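Local coordinates for protein AncCDT-1 (Synthetic construct, PDB 5T0W) that binds arginine between its two lobes as an ancestral amino acid-binding protein, a solute-binding precursor of cyclohexadienyl dehydratase, at residues Gln230-Asp234 with Gly235-Lys239; Ser144-Ala147 with Ala148-Leu152. One frame throughout, in Å; residues are numbered along the deposited sequence.

In the fold
The two contacts lie on opposite sides of the chain's centre, about 34 Å apart between centres and about 19 Å at the nearest atoms, and do not touch. They fall in the two lobes expected of a periplasmic solute-binding protein. Contact 2 is the nearer to the bound arginine: the side chain of S144 is about 6 Å from it, and the preceding residues T142 and T143 belong to the pocket. Contact 1 is the turn between helices 218-233 and 236-245, close to the C-terminus, with the side chain of Y237 about 14 Å from the ligand. Both are local, one joining two helices, the other running along a single helix.

Contact 1. Residues Gln230-Asp234 with Gly235-Lys239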
loop_
_atom_site.group_PDB
_atom_site.type_symbol
_atom_site.label_atom_id
_atom_site.label_comp_id
_atom_site.label_asym_id
_atom_site.label_seq_id
_atom_site.Cartn_x
_atom_site.Cartn_y
_atom_site.Cartn_z
ATOM N N GLN A 230 10.913 -13.984 12.559
ATOM C CA GLN A 230 10.398 -14.500 13.821
ATOM C C GLN A 230 8.873 -14.632 13.833
ATOM O O GLN A 230 8.357 -15.604 14.344
ATOM C CB GLN A 230 10.884 -13.617 14.993
ATOM C CG GLN A 230 10.325 -13.975 16.363
ATOM C CD GLN A 230 10.744 -15.338 16.823
ATOM O OE1 GLN A 230 11.824 -15.820 16.470
ATOM N NE2 GLN A 230 9.864 -16.017 17.554
ATOM N N MET A 231 8.164 -13.649 13.311
ATOM C CA MET A 231 6.704 -13.658 13.351
ATOM C C MET A 231 6.089 -14.677 12.418
ATOM O O MET A 231 4.995 -15.180 12.670
ATOM C CB MET A 231 6.166 -12.277 12.994
ATOM C CG MET A 231 6.310 -11.250 14.094
ATOM S SD MET A 231 5.434 -9.775 13.530
ATOM C CE MET A 231 3.812 -10.029 14.250
ATOM N N LYS A 232 6.779 -14.959 11.324
ATOM C CA LYS A 232 6.353 -15.983 10.387
ATOM C C LYS A 232 6.633 -17.362 10.910
ATOM O O LYS A 232 5.907 -18.313 10.587
ATOM C CB LYS A 232 7.062 -15.831 9.055
ATOM C CG LYS A 232 6.720 -14.529 8.351
ATOM C CD LYS A 232 6.982 -14.613 6.868
ATOM C CE LYS A 232 6.629 -13.312 6.197
ATOM N NZ LYS A 232 6.689 -13.442 4.730
ATOM N N LYS A 233 7.653 -17.467 11.757
ATOM C CA LYS A 233 8.005 -18.729 12.401
ATOM C C LYS A 233 7.041 -19.124 13.524
ATOM O O LYS A 233 6.741 -20.309 13.695
ATOM C CB LYS A 233 9.406 -18.621 12.984
ATOM C CG LYS A 233 9.970 -19.903 13.605
ATOM C CD LYS A 233 11.036 -19.527 14.616
ATOM C CE LYS A 233 11.987 -20.611 14.903
ATOM N NZ LYS A 233 11.448 -21.945 14.612
ATOM N N ASP A 234 6.575 -18.148 14.301
ATOM C CA ASP A 234 5.923 -18.448 15.595
ATOM C C ASP A 234 4.410 -18.253 15.595
ATOM O O ASP A 234 3.801 -18.098 16.649
ATOM C CB ASP A 234 6.571 -17.597 16.698
ATOM C CG ASP A 234 6.273 -16.132 16.554
ATOM O OD1 ASP A 234 5.516 -15.804 15.624
ATOM O OD2 ASP A 234 6.747 -15.318 17.392
ATOM N N GLY A 235 3.811 -18.211 14.410
ATOM C CA GLY A 235 2.365 -18.093 14.271
ATOM C C GLY A 235 1.782 -16.695 14.307
ATOM O O GLY A 235 0.651 -16.502 13.852
ATOM N N THR A 236 2.538 -15.717 14.807
ATOM C CA THR A 236 2.024 -14.357 15.031
ATOM C C THR A 236 1.622 -13.667 13.745
ATOM O O THR A 236 0.645 -12.900 13.734
ATOM C CB THR A 236 3.065 -13.417 15.666
ATOM O OG1 THR A 236 4.285 -14.113 15.882
ATOM C CG2 THR A 236 2.565 -12.851 16.985
ATOM N N TYR A 237 2.375 -13.903 12.681
ATOM C CA TYR A 237 2.067 -13.300 11.387
ATOM C C TYR A 237 0.785 -13.887 10.793
ATOM O O TYR A 237 -0.094 -13.137 10.315
ATOM C CB TYR A 237 3.242 -13.470 10.389
ATOM C CG TYR A 237 2.923 -13.026 8.980
ATOM C CD1 TYR A 237 2.282 -13.880 8.080
ATOM C CD2 TYR A 237 3.259 -11.750 8.542
ATOM C CE1 TYR A 237 1.989 -13.466 6.785
ATOM C CE2 TYR A 237 2.971 -11.339 7.249
ATOM C CZ TYR A 237 2.318 -12.197 6.372
ATOM O OH TYR A 237 2.025 -11.803 5.076
ATOM N N ASP A 238 0.697 -15.213 10.781
ATOM C CA ASP A 238 -0.478 -15.882 10.202
ATOM C C ASP A 238 -1.741 -15.386 10.879
ATOM O O ASP A 238 -2.728 -15.138 10.199
ATOM C CB ASP A 238 -0.379 -17.403 10.306
ATOM C CG ASP A 238 0.773 -17.977 9.519
ATOM O OD1 ASP A 238 1.337 -17.277 8.635
ATOM O OD2 ASP A 238 1.154 -19.142 9.825
ATOM N N LYS A 239 -1.705 -15.243 12.210
ATOM C CA LYS A 239 -2.894 -14.807 12.973
ATOM C C LYS A 239 -3.326 -13.461 12.419
ATOM O O LYS A 239 -4.506 -13.204 12.168
ATOM C CB LYS A 239 -2.632 -14.744 14.494
#
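The backbone N of Y237 gives its hydrogen to M231 O at 2.9 Å, with an N-H...O angle of 161°, and so ties the start of helix 236-245 to the last turn of helix 218-233. This is a tight turn between two consecutive helices: D234 is the first residue to leave the old helix, and G235 is the N-cap of the new one. The donor stands well above the M231 carbonyl plane, because the chain swings round at the turn and does not continue along the old helix axis. G235 makes the swing possible: its phi is positive (85°), and a side chain here would be jammed against D234 O.

D234 folds its carboxylate back over the turn. OD1 accepts from T236 N at 3.1 Å, closing an Asx turn, although the placing of OD1 is less certain because T236 OG1 is modelled too near it. The other oxygen, OD2, takes a bond of 3.2 Å from Q230 NE2, one helical turn earlier; the amide comes from above the carboxylate plane.

Apolar contacts flank these bonds. The methyl CE of M231 reaches T236 CB at 3.7 Å, the two side chains crossing at about a right angle, and M231 also packs on L52 and A55 of helix 48-60. On the next face, K232 and Y237 run side by side in the same direction. Y237 has CG anti to its own N (chi1 173°), which lays the ring along the lysine chain and leaves OH bonded to Y106 O. K232 NZ has a weak hydrogen bond to P105 O, so both ends meet the same neighbouring loop. NZ is 5.1 Å from the centre of the Y237 ring, a long cation-pi approach and at most weakly attractive; the methylene CE of K232 sits 4.3 Å above the ring plane, over its centre.

Contact 2. Residues Ser144-Ala147 with Ala148-Leu152; sequences SEQA and AKEFL
E145 and K149 form a salt bridge one turn apart along helix 143-151, with K149 NZ 3.0 Å from E145 OE2. The ammonium comes to the anti side of OE2, somewhat tilted from the carboxylate plane. Both chains are extended and point the same way, so the methylenes also meet: E145 CG is 4.0 Å from K149 CE. E145 starts with CG anti to N (chi1 -176°), while K149 CG lies beside its own N (chi1 -73°); the two ends are thereby brought together along the helix surface.

The same i to i+4 spacing joins Q146 to E150. Q146 NE2 reaches E150 OE2 at 3.0 Å in a weak, strongly bent bond, although amide and carboxylate are nearly coplanar. F151 continues the row: E150 CB rests 3.8 Å above the centre of its ring, and its CD2 lies 4.3 Å from A147 CB.

Regular backbone bonds keep these pairs in step, among them A148 N to S144 O at 2.9 Å and F151 N to A147 O at 2.9 Å. Further out, E145 OE1 accepts from G141 N, which fixes the carboxylate between the lysine and the loop leading into the helix. Replacing E145 with a leucine would probably leave the K149 ammonium without its mate and G141 N without its acceptor. S144 OG is bonded to Q111 OE1 on strand 107-115.

The helix is the crossover of a beta-alpha-beta unit between parallel strands 135-139 and 156-160. E145 touches T159 and A148 touches I157 on the second strand, whereas at the far end F151 and L152 pack on F126, and L152 also on L129 and N130, in a loop region.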
loop_
_atom_site.group_PDB
_atom_site.type_symbol
_atom_site.label_atom_id
_atom_site.label_comp_id
_atom_site.label_asym_id
_atom_site.label_seq_id
_atom_site.Cartn_x
_atom_site.Cartn_y
_atom_site.Cartn_z
ATOM N N SER A 144 -0.235 1.137 -9.465
ATOM C CA SER A 144 -1.399 1.117 -10.300
ATOM C C SER A 144 -1.307 2.232 -11.357
ATOM O O SER A 144 -1.720 2.039 -12.500
ATOM C CB SER A 144 -2.665 1.238 -9.440
ATOM O OG SER A 144 -2.722 0.234 -8.442
ATOM N N GLU A 145 -0.808 3.409 -10.970
ATOM C CA GLU A 145 -0.591 4.491 -11.941
ATOM C C GLU A 145 0.346 3.999 -13.025
ATOM O O GLU A 145 0.074 4.183 -14.201
ATOM C CB GLU A 145 0.035 5.741 -11.307
ATOM C CG GLU A 145 0.173 6.919 -12.272
ATOM C CD GLU A 145 0.971 8.064 -11.715
ATOM O OE1 GLU A 145 1.523 7.939 -10.595
ATOM O OE2 GLU A 145 1.065 9.110 -12.420
ATOM N N GLN A 146 1.452 3.401 -12.596
ATOM C CA GLN A 146 2.453 2.941 -13.504
ATOM C C GLN A 146 1.833 1.888 -14.427
ATOM O O GLN A 146 2.100 1.887 -15.625
ATOM C CB GLN A 146 3.694 2.332 -12.790
ATOM C CG GLN A 146 5.032 2.634 -13.516
ATOM C CD GLN A 146 6.083 1.493 -13.510
ATOM O OE1 GLN A 146 6.745 1.219 -12.492
ATOM N NE2 GLN A 146 6.271 0.865 -14.669
ATOM N N ALA A 147 1.059 0.968 -13.865
ATOM C CA ALA A 147 0.518 -0.133 -14.641
ATOM C C ALA A 147 -0.412 0.413 -15.688
ATOM O O ALA A 147 -0.379 -0.026 -16.838
ATOM C CB ALA A 147 -0.220 -1.111 -13.748
ATOM N N ALA A 148 -1.229 1.383 -15.305
ATOM C CA ALA A 148 -2.149 1.994 -16.249
ATOM C C ALA A 148 -1.443 2.777 -17.327
ATOM O O ALA A 148 -1.862 2.773 -18.479
ATOM C CB ALA A 148 -3.170 2.883 -15.516
ATOM N N LYS A 149 -0.409 3.512 -16.951
ATOM C CA LYS A 149 0.244 4.365 -17.925
ATOM C C LYS A 149 1.001 3.554 -18.986
ATOM O O LYS A 149 0.913 3.862 -20.177
ATOM C CB LYS A 149 1.107 5.407 -17.246
ATOM C CG LYS A 149 0.311 6.508 -16.584
ATOM C CD LYS A 149 1.207 7.650 -16.116
ATOM C CE LYS A 149 0.386 8.881 -15.698
ATOM N NZ LYS A 149 1.247 10.023 -15.295
ATOM N N GLU A 150 1.613 2.452 -18.561
ATOM C CA GLU A 150 2.301 1.547 -19.451
ATOM C C GLU A 150 1.305 0.746 -20.317
ATOM O O GLU A 150 1.457 0.685 -21.536
ATOM C CB GLU A 150 3.221 0.620 -18.636
ATOM C CG GLU A 150 4.456 0.130 -19.381
ATOM C CD GLU A 150 5.418 -0.631 -18.488
ATOM O OE1 GLU A 150 6.144 -1.516 -18.990
ATOM O OE2 GLU A 150 5.441 -0.347 -17.280
ATOM N N PHE A 151 0.284 0.155 -19.695
ATOM C CA PHE A 151 -0.570 -0.848 -20.361
ATOM C C PHE A 151 -1.915 -0.317 -20.878
ATOM O O PHE A 151 -2.719 -1.076 -21.436
ATOM C CB PHE A 151 -0.708 -2.047 -19.403
ATOM C CG PHE A 151 0.647 -2.571 -18.960
ATOM C CD1 PHE A 151 1.564 -3.017 -19.916
ATOM C CD2 PHE A 151 1.049 -2.537 -17.612
ATOM C CE1 PHE A 151 2.829 -3.455 -19.552
ATOM C CE2 PHE A 151 2.313 -2.982 -17.248
ATOM C CZ PHE A 151 3.204 -3.442 -18.221
ATOM N N LEU A 152 -2.176 0.971 -20.652
ATOM C CA LEU A 152 -3.402 1.615 -21.149
ATOM C C LEU A 152 -3.097 3.003 -21.709
ATOM O O LEU A 152 -3.656 3.987 -21.239
ATOM C CB LEU A 152 -4.441 1.730 -20.025
ATOM C CG LEU A 152 -4.788 0.498 -19.197
ATOM C CD1 LEU A 152 -5.627 0.905 -17.990
ATOM C CD2 LEU A 152 -5.535 -0.517 -20.038
#